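Uncharacterized protein (Sinorhizobium meliloti, PDB 3U5R) is of uncharacterised function but belongs to the AhpC/TSA family of thioredoxin-like proteins and may act as an antioxidant oxidoreductase. Local coordinates at residues Gly140-Cys143 with Thr144-Phe148; Leu149-Arg152 with Glu153-Val157. One frame throughout, in Å; residues are numbered along the deposited sequence.

Interaction 1: Gly140-Cys143 with Thr144-Phe148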
loop_
_atom_site.group_PDB
_atom_site.type_symbol
_atom_site.label_atom_id
_atom_site.label_comp_id
_atom_site.label_asym_id
_atom_site.label_seq_id
_atom_site.Cartn_x
_atom_site.Cartn_y
_atom_site.Cartn_z
ATOM N N GLY A 140 -4.899 -10.043 4.172
ATOM C CA GLY A 140 -3.791 -10.953 4.419
ATOM C C GLY A 140 -2.437 -10.256 4.213
ATOM O O GLY A 140 -1.498 -10.886 3.698
ATOM N N ALA A 141 -2.347 -8.977 4.620
ATOM C CA ALA A 141 -1.073 -8.278 4.757
ATOM C C ALA A 141 -0.206 -8.884 5.858
ATOM O O ALA A 141 -0.707 -9.275 6.942
ATOM C CB ALA A 141 -1.306 -6.737 5.033
ATOM N N ALA A 142 1.094 -8.965 5.590
ATOM C CA ALA A 142 2.040 -9.544 6.551
ATOM C C ALA A 142 3.176 -8.581 6.949
ATOM O O ALA A 142 3.725 -8.706 8.010
ATOM C CB ALA A 142 2.674 -10.826 6.000
ATOM N N CYS A 143 3.522 -7.629 6.078
ATOM C CA CYS A 143 4.665 -6.749 6.351
ATOM C C CYS A 143 4.422 -5.350 5.776
ATOM O O CYS A 143 3.406 -5.087 5.063
ATOM C CB CYS A 143 5.893 -7.367 5.668
ATOM S SG CYS A 143 5.726 -7.492 3.856
ATOM N N THR A 144 5.333 -4.426 6.053
ATOM C CA THR A 144 5.209 -3.077 5.468
ATOM C C THR A 144 6.505 -2.900 4.702
ATOM O O THR A 144 7.571 -3.093 5.288
ATOM C CB THR A 144 5.067 -1.987 6.578
ATOM O OG1 THR A 144 6.220 -2.058 7.425
ATOM C CG2 THR A 144 3.733 -2.208 7.443
ATOM N N PRO A 145 6.452 -2.492 3.423
ATOM C CA PRO A 145 5.262 -2.189 2.669
ATOM C C PRO A 145 4.713 -3.474 2.065
ATOM O O PRO A 145 5.497 -4.371 1.712
ATOM C CB PRO A 145 5.785 -1.351 1.538
ATOM C CG PRO A 145 7.212 -1.928 1.250
ATOM C CD PRO A 145 7.686 -2.388 2.612
ATOM N N ASP A 146 3.385 -3.561 1.916
ATOM C CA ASP A 146 2.745 -4.724 1.242
ATOM C C ASP A 146 1.778 -4.162 0.212
ATOM O O ASP A 146 0.844 -3.441 0.588
ATOM C CB ASP A 146 1.969 -5.562 2.290
ATOM C CG ASP A 146 1.904 -7.041 1.922
ATOM O OD1 ASP A 146 2.074 -7.362 0.720
ATOM O OD2 ASP A 146 1.735 -7.856 2.847
ATOM N N PHE A 147 2.052 -4.365 -1.073
ATOM C CA PHE A 147 1.263 -3.737 -2.126
ATOM C C PHE A 147 0.301 -4.695 -2.816
ATOM O O PHE A 147 0.723 -5.771 -3.276
ATOM C CB PHE A 147 2.213 -3.210 -3.217
ATOM C CG PHE A 147 3.187 -2.147 -2.717
ATOM C CD1 PHE A 147 2.763 -0.817 -2.603
ATOM C CD2 PHE A 147 4.532 -2.466 -2.421
ATOM C CE1 PHE A 147 3.653 0.186 -2.167
ATOM C CE2 PHE A 147 5.427 -1.451 -1.980
ATOM C CZ PHE A 147 4.967 -0.124 -1.845
ATOM N N PHE A 148 -0.975 -4.304 -2.935
ATOM C CA PHE A 148 -1.975 -5.149 -3.601
ATOM C C PHE A 148 -2.604 -4.287 -4.703
ATOM O O PHE A 148 -3.266 -3.284 -4.383
ATOM C CB PHE A 148 -3.094 -5.544 -2.600
ATOM C CG PHE A 148 -2.662 -6.395 -1.397
ATOM C CD1 PHE A 148 -1.985 -5.854 -0.300
ATOM C CD2 PHE A 148 -3.030 -7.756 -1.327
ATOM C CE1 PHE A 148 -1.609 -6.645 0.781
ATOM C CE2 PHE A 148 -2.716 -8.542 -0.237
ATOM C CZ PHE A 148 -2.004 -8.012 0.846
HETATM O O HOH W 1 0.985 -10.418 2.283
#
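A chi1 of -150° in Asp146 carries its carboxylate away from its own N and back beneath the Gly140-Cys143 loop, where OD2 meets the Ala142 peptide. In Phe148, CG lies beside the backbone N (chi1 -63°), and this stands the ring up against the start of the same loop. The two side chains, one polar and one aromatic, thus meet a single loop from the strand that follows it. Ala142 N donates to Asp146 OD2 at 3.0 Å in a nearly straight bond (168°) that arrives close to the C-O axis. A water gives the same oxygen a second hydrogen bond, 2.7 Å from OD2, and with its other hydrogen reaches Gly140 O at 2.9 Å. Gly140, with positive phi, is the C-prime residue of the Schellman motif ending helix 134-139. Phe148 presents its far end to this exit: CZ lies 4.1 Å from Gly140 C, which sits at the ring edge, and Ala141 CB is 4.3 Å from Phe148 CE1. Nearer the cis-proline, Asp146 CB lies 3.2 Å from Cys143 O.

Between Thr144 and Asp146 stands Pro145, preceded by a cis peptide bond, in keeping with the cis-proline that precedes the corresponding antiparallel strand in thioredoxin folds. Thr144, just before it, touches Cys71, and Pro145 rests on helix 72-75. An alanine in place of Asp146 would remove the carboxylate and is likely to leave Ala142 N and the bridging water without their shared acceptor, allowing the loop to shift. Two donors converging on one buried oxygen would probably help a negative charge settle there, making the carboxylate a polar brace between helix end and strand.

Interaction 2: Leu149-Arg152 with Glu153-Val157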
loop_
_atom_site.group_PDB
_atom_site.type_symbol
_atom_site.label_atom_id
_atom_site.label_comp_id
_atom_site.label_asym_id
_atom_site.label_seq_id
_atom_site.Cartn_x
_atom_site.Cartn_y
_atom_site.Cartn_z
ATOM N N LEU A 149 -2.438 -4.641 -5.986
ATOM C CA LEU A 149 -3.022 -3.889 -7.047
ATOM C C LEU A 149 -4.257 -4.654 -7.601
ATOM O O LEU A 149 -4.113 -5.846 -7.950
ATOM C CB LEU A 149 -2.018 -3.696 -8.222
ATOM C CG LEU A 149 -2.487 -2.830 -9.410
ATOM C CD1 LEU A 149 -2.698 -1.329 -8.975
ATOM C CD2 LEU A 149 -1.459 -2.929 -10.464
ATOM N N TYR A 150 -5.373 -3.929 -7.761
ATOM C CA TYR A 150 -6.636 -4.444 -8.296
ATOM C C TYR A 150 -7.003 -3.765 -9.613
ATOM O O TYR A 150 -6.722 -2.568 -9.810
ATOM C CB TYR A 150 -7.761 -4.208 -7.299
ATOM C CG TYR A 150 -7.444 -4.918 -6.018
ATOM C CD1 TYR A 150 -7.774 -6.272 -5.858
ATOM C CD2 TYR A 150 -6.754 -4.243 -4.975
ATOM C CE1 TYR A 150 -7.483 -6.939 -4.671
ATOM C CE2 TYR A 150 -6.380 -4.935 -3.781
ATOM C CZ TYR A 150 -6.763 -6.275 -3.660
ATOM O OH TYR A 150 -6.402 -6.975 -2.518
ATOM N N ASP A 151 -7.734 -4.496 -10.457
ATOM C CA ASP A 151 -8.248 -3.965 -11.713
ATOM C C ASP A 151 -9.616 -3.421 -11.561
ATOM O O ASP A 151 -10.122 -3.231 -10.435
ATOM C CB ASP A 151 -8.143 -5.041 -12.823
ATOM C CG ASP A 151 -9.088 -6.257 -12.548
ATOM O OD1 ASP A 151 -9.959 -6.190 -11.634
ATOM O OD2 ASP A 151 -8.939 -7.252 -13.256
ATOM N N ARG A 152 -10.245 -3.188 -12.693
ATOM C CA ARG A 152 -11.543 -2.515 -12.810
ATOM C C ARG A 152 -12.630 -3.291 -12.022
ATOM O O ARG A 152 -13.531 -2.683 -11.444
ATOM C CB ARG A 152 -11.995 -2.409 -14.293
ATOM C CG ARG A 152 -11.086 -1.568 -15.290
ATOM C CD ARG A 152 -11.919 -0.724 -16.359
ATOM N NE ARG A 152 -12.834 0.194 -15.617
ATOM C CZ ARG A 152 -12.992 1.504 -15.838
ATOM N NH1 ARG A 152 -12.352 2.097 -16.838
ATOM N NH2 ARG A 152 -13.798 2.218 -15.047
ATOM N N GLU A 153 -12.518 -4.618 -11.967
ATOM C CA GLU A 153 -13.520 -5.382 -11.202
ATOM C C GLU A 153 -12.960 -5.786 -9.891
ATOM O O GLU A 153 -13.457 -6.689 -9.254
ATOM C CB GLU A 153 -13.984 -6.607 -12.026
ATOM C CG GLU A 153 -14.567 -6.136 -13.372
ATOM C CD GLU A 153 -15.987 -5.543 -13.244
ATOM O OE1 GLU A 153 -16.567 -5.502 -12.113
ATOM O OE2 GLU A 153 -16.543 -5.157 -14.310
ATOM N N ARG A 154 -11.915 -5.061 -9.444
ATOM C CA ARG A 154 -11.369 -5.220 -8.121
ATOM C C ARG A 154 -10.954 -6.633 -7.871
ATOM O O ARG A 154 -11.182 -7.162 -6.812
ATOM C CB ARG A 154 -12.295 -4.667 -7.042
ATOM C CG ARG A 154 -12.537 -3.129 -7.237
ATOM C CD ARG A 154 -11.208 -2.314 -7.204
ATOM N NE ARG A 154 -11.497 -0.878 -7.268
ATOM C CZ ARG A 154 -11.217 -0.061 -8.287
ATOM N NH1 ARG A 154 -10.507 -0.470 -9.365
ATOM N NH2 ARG A 154 -11.560 1.231 -8.173
ATOM N N ARG A 155 -10.320 -7.245 -8.874
ATOM C CA ARG A 155 -9.680 -8.525 -8.674
ATOM C C ARG A 155 -8.162 -8.319 -8.578
ATOM O O ARG A 155 -7.607 -7.515 -9.358
ATOM C CB ARG A 155 -9.956 -9.475 -9.841
ATOM C CG ARG A 155 -11.432 -9.510 -10.246
ATOM C CD ARG A 155 -12.384 -9.844 -9.033
ATOM N NE ARG A 155 -13.800 -9.613 -9.423
ATOM C CZ ARG A 155 -14.677 -10.556 -9.874
ATOM N NH1 ARG A 155 -14.350 -11.883 -9.956
ATOM N NH2 ARG A 155 -15.923 -10.167 -10.244
ATOM N N LEU A 156 -7.506 -9.079 -7.700
ATOM C CA LEU A 156 -6.056 -8.854 -7.475
ATOM C C LEU A 156 -5.226 -9.241 -8.691
ATOM O O LEU A 156 -5.302 -10.384 -9.168
ATOM C CB LEU A 156 -5.567 -9.644 -6.263
ATOM C CG LEU A 156 -4.089 -9.487 -5.820
ATOM C CD1 LEU A 156 -3.825 -8.090 -5.239
ATOM C CD2 LEU A 156 -3.759 -10.559 -4.742
ATOM N N VAL A 157 -4.440 -8.306 -9.222
ATOM C CA VAL A 157 -3.619 -8.579 -10.394
ATOM C C VAL A 157 -2.161 -8.491 -10.141
ATOM O O VAL A 157 -1.376 -9.037 -10.925
ATOM C CB VAL A 157 -3.933 -7.660 -11.589
ATOM C CG1 VAL A 157 -5.343 -8.036 -12.233
ATOM C CG2 VAL A 157 -3.950 -6.098 -11.174
#
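Tyr150 and Leu156 lie obliquely across one another as a non-hydrogen-bonded antiparallel pair, the leucine methyl CD1 sitting over one face of the phenol ring. That CH-pi contact measures 4.1 Å from Leu156 CD1 to the Tyr150 ring centroid, 26° off the ring normal, while Leu156 CB approaches Tyr150 CE1 at 3.7 Å. Leu149 and Val157 project from the other side of the two strands, also at a slant to each other, with Leu149 CG 4.0 Å from Val157 CG2; helix 176-186 covers this pair through Val185. Between these packed layers, Val157 N donates to Leu149 O at 2.8 Å.

At the hairpin end, polar groups take over. Asp151 has CG tucked between its backbone N and carbonyl carbon (chi1 66°), which folds the carboxylate over the turn: OD1 accepts a hydrogen bond from Arg155 N at 3.0 Å, approached from above the carboxylate plane, and a weak one from Glu153 N. Its carbonyl is gripped from opposite faces, by Arg154 N 2.7 Å from Asp151 O and by Arg154 NH1 3.0 Å from the same oxygen. The bend in the Arg154 chain at chi2 brings the guanidinium back to this carbonyl, while NH2 bonds Ser59 O. Arg155 NE, in turn, reaches Glu153 O at 2.9 Å, with that oxygen in the guanidinium plane.

Asp151-Arg154 forms a type I turn, Arg154 has positive phi (56°), and Asp151 N bonds Arg155 O: the pattern of a 3:5 hairpin with a G1 bulge. The chemistry implies a division of labour, in which apolar side chains cover both faces of the paired strands, backbone bonds fix their register, and one aspartate, using both carboxylate and carbonyl, holds the turn closed, with Arg154 tying it to the chain before strand 61-66.

Both contacts are local, and they follow in series along strand 146-150, interaction 1 at its start and interaction 2 at its end, where the hairpin leads into edge strand 156-160. Their centres lie about 16 Å apart, yet they touch: Phe148 CB packs 3.7 Å from Leu156 CD1. Interaction 1 is deeply set, about 7 Å from the centre of the chain, and includes one carboxylate oxygen and a water among the partners of its loop peptide groups. Interaction 2, about 14 Å out, is only partly buried; its strand residues pack on the two faces of the sheet, while its turn, rich in charged residues, is closed by many hydrogen bonds nearer solvent.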